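Local coordinates for protein 3-hydroxy-3-methylglutaryl-CoA lyase (Acinetobacter baumannii, PDB 6NDS) that binds coenzyme A and a zinc ion and belongs to the HMGL-like family of TIM-barrel proteins, at residues 18-24 and 51-57; 40-44 and 76-80; 84-90 and 104-110; 239-245 and 257-263. All blocks are in the same frame, centred on the assembly; numbering follows the deposited sequence.

Contact 1. Residues 18-24 and 51-57; sequences VQEVSPR and FSRIEAG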
# COMPACT_ATOMS: atom_id res chain seq x y z
N VAL A 18 9.20 -15.81 -0.63
CA VAL A 18 9.24 -14.73 0.35
C VAL A 18 10.49 -14.89 1.22
O VAL A 18 10.72 -15.96 1.79
CB VAL A 18 7.97 -14.75 1.22
CG1 VAL A 18 8.03 -13.63 2.26
CG2 VAL A 18 6.73 -14.60 0.34
N GLN A 19 11.30 -13.83 1.31
CA GLN A 19 12.56 -13.86 2.06
C GLN A 19 12.49 -12.82 3.17
O GLN A 19 12.09 -11.67 2.93
CB GLN A 19 13.74 -13.60 1.11
CG GLN A 19 13.70 -14.55 -0.12
CD GLN A 19 14.76 -14.30 -1.18
OE1 GLN A 19 15.19 -15.24 -1.84
NE2 GLN A 19 15.15 -13.04 -1.36
N GLU A 20 12.84 -13.23 4.39
CA GLU A 20 12.55 -12.42 5.58
C GLU A 20 13.79 -11.62 5.98
O GLU A 20 14.89 -12.19 6.09
CB GLU A 20 12.09 -13.32 6.73
CG GLU A 20 11.86 -12.58 8.07
CD GLU A 20 10.78 -11.51 7.99
OE1 GLU A 20 9.75 -11.72 7.30
OE2 GLU A 20 10.97 -10.44 8.62
N VAL A 21 13.62 -10.31 6.18
CA VAL A 21 14.76 -9.46 6.54
C VAL A 21 14.53 -8.64 7.81
O VAL A 21 15.33 -7.75 8.13
CB VAL A 21 15.15 -8.52 5.38
CG1 VAL A 21 15.47 -9.33 4.10
CG2 VAL A 21 14.06 -7.47 5.10
N SER A 22 13.46 -8.91 8.57
CA SER A 22 13.26 -8.09 9.76
C SER A 22 14.40 -8.15 10.78
O SER A 22 14.62 -7.11 11.44
CB SER A 22 11.93 -8.42 10.48
OG SER A 22 11.93 -9.73 10.97
N PRO A 23 15.14 -9.24 10.97
CA PRO A 23 16.21 -9.21 11.98
C PRO A 23 17.35 -8.31 11.61
O PRO A 23 18.14 -7.97 12.49
CB PRO A 23 16.67 -10.67 12.07
CG PRO A 23 15.48 -11.48 11.55
CD PRO A 23 14.95 -10.61 10.44
N ARG A 24 17.47 -7.93 10.34
CA ARG A 24 18.55 -7.06 9.88
C ARG A 24 17.98 -5.69 9.50
O ARG A 24 18.19 -4.72 10.22
CB ARG A 24 19.28 -7.73 8.71
CG ARG A 24 20.64 -7.12 8.33
CD ARG A 24 20.51 -5.80 7.56
NE ARG A 24 19.85 -5.97 6.26
CZ ARG A 24 19.52 -4.97 5.46
NH1 ARG A 24 19.79 -3.72 5.82
NH2 ARG A 24 18.93 -5.20 4.29
N PHE A 51 10.08 -19.67 5.56
CA PHE A 51 11.03 -18.94 4.71
C PHE A 51 12.19 -19.82 4.26
O PHE A 51 12.73 -20.62 5.03
CB PHE A 51 11.62 -17.76 5.48
CG PHE A 51 10.58 -16.82 6.01
CD1 PHE A 51 9.86 -16.00 5.15
CD2 PHE A 51 10.31 -16.76 7.38
CE1 PHE A 51 8.89 -15.13 5.65
CE2 PHE A 51 9.35 -15.90 7.89
CZ PHE A 51 8.63 -15.08 7.02
N SER A 52 12.61 -19.62 3.00
CA SER A 52 13.81 -20.25 2.47
C SER A 52 15.08 -19.49 2.83
O SER A 52 16.17 -20.09 2.84
CB SER A 52 13.71 -20.37 0.95
OG SER A 52 13.57 -19.09 0.35
N ARG A 53 14.97 -18.19 3.09
CA ARG A 53 16.09 -17.33 3.44
C ARG A 53 15.65 -16.38 4.53
O ARG A 53 14.55 -15.82 4.46
CB ARG A 53 16.59 -16.52 2.23
CG ARG A 53 17.62 -17.23 1.39
CD ARG A 53 18.06 -16.38 0.19
NE ARG A 53 19.26 -16.92 -0.45
CZ ARG A 53 19.25 -17.92 -1.32
NH1 ARG A 53 18.11 -18.52 -1.66
NH2 ARG A 53 20.39 -18.34 -1.87
N ILE A 54 16.50 -16.21 5.54
CA ILE A 54 16.29 -15.22 6.59
C ILE A 54 17.59 -14.45 6.72
O ILE A 54 18.65 -15.06 6.89
CB ILE A 54 15.92 -15.86 7.95
CG1 ILE A 54 14.57 -16.61 7.85
CG2 ILE A 54 15.84 -14.79 9.06
CD1 ILE A 54 14.22 -17.46 9.09
N GLU A 55 17.53 -13.13 6.62
CA GLU A 55 18.72 -12.30 6.83
C GLU A 55 18.78 -12.04 8.33
O GLU A 55 18.04 -11.21 8.87
CB GLU A 55 18.66 -11.02 6.00
CG GLU A 55 20.02 -10.36 5.85
CD GLU A 55 20.05 -9.33 4.72
OE1 GLU A 55 19.41 -8.27 4.87
OE2 GLU A 55 20.69 -9.60 3.68
N ALA A 56 19.67 -12.77 9.02
CA ALA A 56 19.71 -12.82 10.47
C ALA A 56 20.50 -11.68 11.10
O ALA A 56 20.40 -11.48 12.32
CB ALA A 56 20.30 -14.15 10.95
N GLY A 57 21.29 -10.93 10.33
CA GLY A 57 22.02 -9.82 10.90
C GLY A 57 23.03 -9.27 9.91
O GLY A 57 23.03 -9.63 8.72
O HOH W 1 11.02 -18.48 0.94
O HOH W 2 15.30 -17.88 -1.44
O HOH W 3 19.81 -9.54 14.22
O HOH W 4 18.44 -7.49 2.55
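E20 of strand 17-20 and I54 of strand 53-58 meet at the closure of the TIM barrel. The two strands run parallel, crossing at -19°, and form a single bridge: E20 N donates to R53 O (3.1 Å), and E20 O receives E55 N (2.9 Å). The E20 side chain lies over F51, with CB 3.6 Å above the centre of the ring. CG stands anti to the backbone N (chi1 176°) and the chain then bends, which brings E20 OE1 to 3.6 Å from F51 CZ; this oxygen is also hydrogen-bonded to T260 OG1. OE2 is gripped twice by S22, whose N and OG come in from opposite faces of the carboxylate; L242 N is a further donor. At the edge of the F51 ring lies V18 O, while V18 CG1 touches F51 CE1. At the other end of the seam R24 and E55 run side by side in a salt bridge, R24 NE to E55 OE1 at 2.7 Å. The oxygen lies in the guanidinium plane, yet is met from above its own carboxylate plane, and a water joins it to R24 NH2. R24 also touches coenzyme A. A second water links Q19 OE1 with R53 NH1, although the main partners of these side chains are R237 for Q19 and E106 for R53. P23 rests on I43 and L46 of helix 36-46, V18 packs on helix 260-270, and strands 237-240 and 85-90 continue the barrel on either side.

Contact 2. Residues 40-44 and 76-80; sequences IDLIN and TGITR. With EDO (1,2-ethanediol), chain G.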
# COMPACT_ATOMS: atom_id res chain seq x y z
N ILE A 40 17.59 -13.66 18.99
CA ILE A 40 17.67 -15.09 18.72
C ILE A 40 16.28 -15.71 18.73
O ILE A 40 15.92 -16.49 17.84
CB ILE A 40 18.61 -15.77 19.73
CG1 ILE A 40 20.06 -15.38 19.43
CG2 ILE A 40 18.44 -17.27 19.70
CD1 ILE A 40 21.01 -15.65 20.56
N ASP A 41 15.46 -15.34 19.72
CA ASP A 41 14.09 -15.87 19.81
C ASP A 41 13.27 -15.51 18.58
O ASP A 41 12.50 -16.32 18.07
CB ASP A 41 13.40 -15.34 21.07
CG ASP A 41 13.82 -16.07 22.33
OD1 ASP A 41 14.54 -17.08 22.24
OD2 ASP A 41 13.42 -15.61 23.42
N LEU A 42 13.40 -14.25 18.13
CA LEU A 42 12.65 -13.79 16.96
C LEU A 42 13.02 -14.60 15.73
O LEU A 42 12.15 -15.07 14.99
CB LEU A 42 12.90 -12.30 16.73
CG LEU A 42 12.32 -11.73 15.43
CD1 LEU A 42 10.80 -11.77 15.45
CD2 LEU A 42 12.85 -10.31 15.19
N ILE A 43 14.32 -14.79 15.51
CA ILE A 43 14.76 -15.58 14.36
C ILE A 43 14.30 -17.02 14.49
O ILE A 43 13.85 -17.63 13.51
CB ILE A 43 16.29 -15.46 14.19
CG1 ILE A 43 16.65 -14.01 13.86
CG2 ILE A 43 16.80 -16.44 13.12
CD1 ILE A 43 18.10 -13.66 14.15
N ASN A 44 14.38 -17.60 15.70
CA ASN A 44 13.90 -18.97 15.89
C ASN A 44 12.42 -19.08 15.54
O ASN A 44 11.99 -20.08 14.97
CB ASN A 44 14.14 -19.43 17.33
CG ASN A 44 15.59 -19.75 17.62
OD1 ASN A 44 16.41 -19.85 16.71
ND2 ASN A 44 15.91 -19.92 18.90
N THR A 76 25.61 -17.35 16.29
CA THR A 76 26.04 -18.47 17.13
C THR A 76 24.85 -19.14 17.80
O THR A 76 24.82 -20.38 17.94
CB THR A 76 27.01 -17.95 18.20
OG1 THR A 76 28.24 -17.57 17.58
CG2 THR A 76 27.29 -19.02 19.28
N GLY A 77 23.87 -18.35 18.23
CA GLY A 77 22.84 -18.79 19.14
C GLY A 77 21.58 -19.33 18.52
O GLY A 77 20.86 -20.08 19.19
N ILE A 78 21.29 -18.98 17.26
CA ILE A 78 20.02 -19.39 16.66
C ILE A 78 20.03 -20.89 16.38
O ILE A 78 21.07 -21.53 16.22
CB ILE A 78 19.74 -18.60 15.36
CG1 ILE A 78 20.92 -18.71 14.38
CG2 ILE A 78 19.42 -17.13 15.70
CD1 ILE A 78 20.59 -18.12 12.99
N THR A 79 18.83 -21.46 16.34
CA THR A 79 18.64 -22.84 15.91
C THR A 79 18.66 -22.89 14.38
O THR A 79 17.85 -22.23 13.73
CB THR A 79 17.30 -23.36 16.43
OG1 THR A 79 17.29 -23.28 17.86
CG2 THR A 79 17.08 -24.82 15.99
N ARG A 80 19.59 -23.65 13.81
CA ARG A 80 19.75 -23.72 12.36
C ARG A 80 18.79 -24.77 11.80
O ARG A 80 18.96 -25.97 12.07
CB ARG A 80 21.19 -24.06 11.98
CG ARG A 80 22.25 -23.11 12.51
CD ARG A 80 22.08 -21.73 11.95
NE ARG A 80 23.17 -20.85 12.35
CZ ARG A 80 24.18 -20.48 11.55
NH1 ARG A 80 24.25 -20.92 10.30
NH2 ARG A 80 25.12 -19.67 12.01
C1 EDO G . 22.86 -23.26 19.69
O1 EDO G . 23.77 -22.96 18.63
C2 EDO G . 21.48 -23.48 19.09
O2 EDO G . 21.58 -24.42 18.02
O HOH W 5 16.48 -19.97 13.84
O HOH W 6 18.39 -21.16 19.67
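N44 OD1 takes two donors: the backbone N of T79 at 2.9 Å, along a nearly straight N-H (166°), and a water that also donates to T79 O. The T79 nitrogen is tilted somewhat out of the plane of the amide. With CG beside its own backbone N (chi1 -74°), the N44 amide reaches across from its helix to the turn that follows helix 71-77, meeting the T79 side chain at about a right angle. Its other end is held as well, since ND2 donates at 2.9 Å to a second water, which in turn donates to G77 O. Both ends of the amide are thus engaged, which would help to set its rotation. The setting is the outer helical layer of the barrel, where helix 36-46 packs against the end of helix 71-77 and the turn leaving it. Next to these bonds I78 CG2 makes the apolar contact: it lies 3.7 Å from I43 CG2 and 4.1 Å from I40 CG2, and on the inner side I78 packs on Y86 of strand 85-90. I40 CG2 also lies 3.7 Å from G77 O, while I40 CD1 sits 3.9 Å from G77 CA. A molecule of 1,2-ethanediol, probably from the crystallisation liquor, donates through O1 to T76 O.

Contact 3. Residues 84-90 and 104-110; sequences IIYVGLI and ANELNLV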
# COMPACT_ATOMS: atom_id res chain seq x y z
N ILE A 84 16.94 -23.82 5.55
CA ILE A 84 16.92 -22.37 5.53
C ILE A 84 18.34 -21.87 5.34
O ILE A 84 19.28 -22.36 5.98
CB ILE A 84 16.31 -21.78 6.81
CG1 ILE A 84 14.86 -22.24 6.99
CG2 ILE A 84 16.37 -20.26 6.78
CD1 ILE A 84 14.21 -21.72 8.27
N ILE A 85 18.51 -20.88 4.47
CA ILE A 85 19.77 -20.18 4.29
C ILE A 85 19.74 -18.93 5.16
O ILE A 85 18.92 -18.03 4.95
CB ILE A 85 20.01 -19.84 2.81
CG1 ILE A 85 20.13 -21.12 2.00
CG2 ILE A 85 21.23 -18.94 2.63
CD1 ILE A 85 19.90 -20.90 0.51
N TYR A 86 20.64 -18.87 6.15
CA TYR A 86 20.76 -17.72 7.04
C TYR A 86 21.81 -16.77 6.46
O TYR A 86 22.99 -17.14 6.35
CB TYR A 86 21.12 -18.17 8.45
CG TYR A 86 20.01 -19.03 9.05
CD1 TYR A 86 18.93 -18.45 9.70
CD2 TYR A 86 20.05 -20.42 8.94
CE1 TYR A 86 17.91 -19.21 10.23
CE2 TYR A 86 19.03 -21.20 9.46
CZ TYR A 86 17.97 -20.59 10.11
OH TYR A 86 16.95 -21.35 10.62
N VAL A 87 21.37 -15.57 6.09
CA VAL A 87 22.16 -14.61 5.32
C VAL A 87 22.69 -13.54 6.26
O VAL A 87 21.97 -13.07 7.14
CB VAL A 87 21.29 -13.96 4.23
CG1 VAL A 87 22.11 -12.96 3.41
CG2 VAL A 87 20.62 -15.02 3.33
N GLY A 88 23.95 -13.14 6.07
CA GLY A 88 24.48 -11.98 6.76
C GLY A 88 24.87 -10.87 5.78
O GLY A 88 25.48 -11.14 4.75
N LEU A 89 24.52 -9.62 6.11
CA LEU A 89 24.88 -8.47 5.28
C LEU A 89 26.32 -8.06 5.55
O LEU A 89 26.73 -7.91 6.71
CB LEU A 89 23.94 -7.30 5.56
CG LEU A 89 24.20 -6.01 4.75
CD1 LEU A 89 22.90 -5.29 4.48
CD2 LEU A 89 25.15 -5.06 5.48
N ILE A 90 27.06 -7.79 4.47
CA ILE A 90 28.51 -7.60 4.49
C ILE A 90 28.87 -6.33 3.72
O ILE A 90 28.40 -6.15 2.59
CB ILE A 90 29.22 -8.82 3.89
CG1 ILE A 90 28.83 -10.09 4.64
CG2 ILE A 90 30.72 -8.61 3.91
CD1 ILE A 90 29.10 -10.01 6.12
N ALA A 104 27.70 -17.86 8.81
CA ALA A 104 26.63 -17.42 7.94
C ALA A 104 26.60 -18.32 6.71
O ALA A 104 27.65 -18.72 6.19
CB ALA A 104 26.84 -15.96 7.53
N ASN A 105 25.39 -18.70 6.27
CA ASN A 105 25.29 -19.58 5.11
C ASN A 105 25.53 -18.84 3.81
O ASN A 105 25.92 -19.46 2.81
CB ASN A 105 23.91 -20.24 5.02
CG ASN A 105 23.55 -21.09 6.23
OD1 ASN A 105 22.40 -21.11 6.65
ND2 ASN A 105 24.54 -21.82 6.78
N GLU A 106 25.26 -17.54 3.80
CA GLU A 106 25.37 -16.73 2.60
C GLU A 106 25.78 -15.32 3.00
O GLU A 106 25.28 -14.79 4.00
CB GLU A 106 24.04 -16.72 1.84
CG GLU A 106 24.04 -15.95 0.53
CD GLU A 106 22.79 -16.27 -0.31
OE1 GLU A 106 21.80 -15.50 -0.23
OE2 GLU A 106 22.80 -17.30 -1.02
N LEU A 107 26.69 -14.75 2.24
CA LEU A 107 27.17 -13.39 2.46
C LEU A 107 26.52 -12.48 1.43
O LEU A 107 26.70 -12.68 0.22
CB LEU A 107 28.69 -13.33 2.35
CG LEU A 107 29.50 -13.67 3.62
CD1 LEU A 107 29.10 -14.99 4.25
CD2 LEU A 107 30.99 -13.66 3.27
N ASN A 108 25.76 -11.50 1.91
CA ASN A 108 25.08 -10.51 1.06
C ASN A 108 25.93 -9.25 0.99
O ASN A 108 25.95 -8.45 1.93
CB ASN A 108 23.69 -10.21 1.61
CG ASN A 108 22.95 -9.19 0.77
OD1 ASN A 108 23.26 -9.01 -0.41
ND2 ASN A 108 21.98 -8.51 1.38
N LEU A 109 26.65 -9.10 -0.12
CA LEU A 109 27.48 -7.93 -0.35
C LEU A 109 26.60 -6.77 -0.80
O LEU A 109 25.68 -6.96 -1.60
CB LEU A 109 28.53 -8.21 -1.43
CG LEU A 109 29.23 -9.57 -1.50
CD1 LEU A 109 30.37 -9.54 -2.51
CD2 LEU A 109 29.75 -9.99 -0.15
N VAL A 110 26.87 -5.57 -0.30
CA VAL A 110 26.02 -4.42 -0.60
C VAL A 110 26.85 -3.21 -1.00
O VAL A 110 27.79 -2.83 -0.30
CB VAL A 110 25.12 -4.06 0.60
CG1 VAL A 110 24.26 -2.82 0.27
CG2 VAL A 110 24.22 -5.23 0.98
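N105 reaches across to the start of the neighbouring strand. CB sits 3.5 Å from Y86 O and also touches I85 CG2. CG, turned beside its own backbone N (chi1 -60°), passes Y86 N, and OD1 ends the path as the acceptor of Y86 N at 2.9 Å, the N-H almost straight at 178°. The same oxygen lies at the edge of the Y86 ring, 3.4 Å from CD2, with amide and ring planes 54° apart. Y86 O answers by accepting N105 N. The side chain therefore extends the pairing to the residue just before strand 106-112. From here the backbone ladder is that of neighbouring parallel strands in a beta-alpha-beta unit, strand 85-90, helix 93-101 and strand 106-112: G88 N donates to E106 O (3.0 Å) and N108 N to G88 O (2.9 Å). V87, L89, E106 and N108 project from one face of the sheet, L107 and I90 from the other, where helix 93-101 covers them. On the first face V87 CG1 presses on N108 CB at 3.6 Å. The N108 amide is held beyond the pair, OD1 by T149 and N147, ND2 by E55. Toward the end of the strands L89 CD1 meets V110 CG2 at 3.7 Å, the two side chains crossing at about a right angle; the L89 side chain lies near coenzyme A, that of V110 near a citric acid probably from the crystallisation liquor.

Contact 4. Residues 239-245 and 257-263; sequences DAALGGL and NICTEDL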
# COMPACT_ATOMS: atom_id res chain seq x y z
N ASP A 239 12.22 -9.73 -0.86
CA ASP A 239 12.49 -9.47 0.55
C ASP A 239 11.32 -8.72 1.21
O ASP A 239 10.71 -7.84 0.61
CB ASP A 239 13.75 -8.62 0.72
CG ASP A 239 15.04 -9.36 0.39
OD1 ASP A 239 15.05 -10.62 0.32
OD2 ASP A 239 16.08 -8.68 0.23
N ALA A 240 11.06 -9.04 2.48
CA ALA A 240 10.02 -8.36 3.24
C ALA A 240 10.39 -8.45 4.71
O ALA A 240 11.17 -9.31 5.11
CB ALA A 240 8.63 -8.98 2.98
N ALA A 241 9.84 -7.54 5.53
CA ALA A 241 10.10 -7.54 6.97
C ALA A 241 8.80 -7.74 7.73
O ALA A 241 7.78 -7.10 7.42
CB ALA A 241 10.75 -6.23 7.41
N LEU A 242 8.85 -8.61 8.75
CA LEU A 242 7.72 -8.81 9.65
C LEU A 242 7.20 -7.47 10.17
O LEU A 242 7.97 -6.62 10.62
CB LEU A 242 8.16 -9.68 10.83
CG LEU A 242 7.06 -10.07 11.83
CD1 LEU A 242 6.16 -11.13 11.21
CD2 LEU A 242 7.72 -10.58 13.10
N GLY A 243 5.88 -7.30 10.10
CA GLY A 243 5.26 -6.09 10.61
C GLY A 243 5.55 -4.82 9.84
O GLY A 243 5.12 -3.75 10.27
N GLY A 244 6.29 -4.90 8.73
CA GLY A 244 6.66 -3.67 8.05
C GLY A 244 7.74 -2.87 8.74
O GLY A 244 7.84 -1.65 8.53
N LEU A 245 8.54 -3.52 9.58
CA LEU A 245 9.70 -2.86 10.15
C LEU A 245 10.68 -2.45 9.04
O LEU A 245 10.55 -2.89 7.90
CB LEU A 245 10.40 -3.80 11.14
CG LEU A 245 9.57 -4.23 12.35
CD1 LEU A 245 10.32 -5.28 13.19
CD2 LEU A 245 9.22 -3.02 13.18
N ASN A 257 10.44 -1.68 5.21
CA ASN A 257 10.31 -2.65 4.15
C ASN A 257 8.83 -2.94 3.90
O ASN A 257 7.97 -2.68 4.74
CB ASN A 257 10.99 -3.96 4.53
CG ASN A 257 12.47 -3.81 4.72
OD1 ASN A 257 12.94 -3.35 5.77
ND2 ASN A 257 13.23 -4.21 3.71
N ILE A 258 8.55 -3.56 2.75
CA ILE A 258 7.21 -4.10 2.60
C ILE A 258 6.95 -5.11 3.72
O ILE A 258 7.85 -5.85 4.16
CB ILE A 258 6.98 -4.73 1.22
CG1 ILE A 258 8.01 -5.80 0.92
CG2 ILE A 258 6.97 -3.64 0.13
CD1 ILE A 258 7.60 -6.69 -0.27
N CYS A 259 5.72 -5.12 4.20
CA CYS A 259 5.33 -5.96 5.32
C CYS A 259 5.13 -7.41 4.89
O CYS A 259 4.33 -7.69 4.00
CB CYS A 259 4.04 -5.39 5.91
SG CYS A 259 3.30 -6.41 7.17
N THR A 260 5.83 -8.34 5.55
CA THR A 260 5.79 -9.74 5.13
C THR A 260 4.36 -10.28 5.14
O THR A 260 3.94 -10.93 4.19
CB THR A 260 6.68 -10.59 6.03
OG1 THR A 260 7.98 -10.00 6.08
CG2 THR A 260 6.84 -12.00 5.44
N GLU A 261 3.62 -10.06 6.23
CA GLU A 261 2.29 -10.67 6.27
C GLU A 261 1.33 -9.98 5.29
O GLU A 261 0.42 -10.64 4.77
CB GLU A 261 1.74 -10.68 7.70
CG GLU A 261 1.58 -9.32 8.35
CD GLU A 261 2.80 -8.86 9.15
OE1 GLU A 261 3.93 -9.35 8.93
OE2 GLU A 261 2.61 -7.98 10.00
N ASP A 262 1.53 -8.70 4.99
CA ASP A 262 0.72 -8.07 3.95
C ASP A 262 1.07 -8.64 2.57
O ASP A 262 0.18 -8.85 1.74
CB ASP A 262 0.90 -6.54 3.97
CG ASP A 262 0.39 -5.89 5.26
OD1 ASP A 262 -0.14 -6.60 6.14
OD2 ASP A 262 0.52 -4.64 5.40
N LEU A 263 2.36 -8.90 2.31
CA LEU A 263 2.75 -9.55 1.05
C LEU A 263 2.17 -10.95 0.93
O LEU A 263 1.61 -11.32 -0.11
CB LEU A 263 4.28 -9.59 0.95
CG LEU A 263 4.86 -10.49 -0.14
CD1 LEU A 263 4.45 -9.99 -1.52
CD2 LEU A 263 6.40 -10.55 -0.02
O HOH W 7 11.67 -5.26 1.41
O HOH W 8 6.66 -0.68 6.10
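Beyond the C-terminal end of strand 237-240 the chain loops out and returns to start helix 260-270, and this contact, largely backbone to backbone, ties residues 240-245 to residues 257-261. A241 N donates to I258 O at 2.9 Å. A241 O is gripped from both faces of its plane: T260 N reaches it at 3.0 Å, well above the carbonyl plane, and G244 N comes from the opposite side, folding the 241-244 turn onto the first turn of the helix. Further out, N257 N donates to L245 O at 3.0 Å, and a water bridges G244 O and N257 O. One side chain reinforces the turn. E261 has CG between its backbone N and carbonyl carbon (chi1 60°). The bend at chi2 turns OE1 back toward G243 N, 3.1 Å away, which meets it on its syn side with a nearly straight N-H; S285 and S298 hold OE2. C259 is the N-cap of the helix, its SG weakly accepting D262 N at 3.6 Å while its CB lies 3.6 Å from G244 N. A240 CB packs on I258 CG1 (3.8 Å) and on L263 CD2. N257 belongs to the second shell of the zinc site, ND2 bonding to D25, and D239 likewise bonds to H215; D25 and H215 are both zinc ligands. Around the contact, L242 packs on helices 278-285 and 288-292, I258 and L263 on helix 223-232, and A240 hydrogen-bonds by its backbone to Q19 of strand 17-20 and to V21 just after it.

How the contacts relate
From the N terminus, contact 1 closes the first loop, bringing strand 17-20 to strand 53-58 across helices 22-28 and 36-46. Contact 2 crosses it, since 40-44 lies inside that loop and 76-80 beyond it; I43 also touches P23, so helix 36-46 packs on the seam. Contact 3 follows in series, closing a short beta-alpha-beta loop, and joins contact 1 through R53 with E106 and contact 2 through R80 packed on Y86. Contact 4, last in the chain, closes a loop of 11 residues and returns to contact 1 where S22 packs on L242. Contacts 3 and 4 do not touch, lying on opposite sides of the chain's centre.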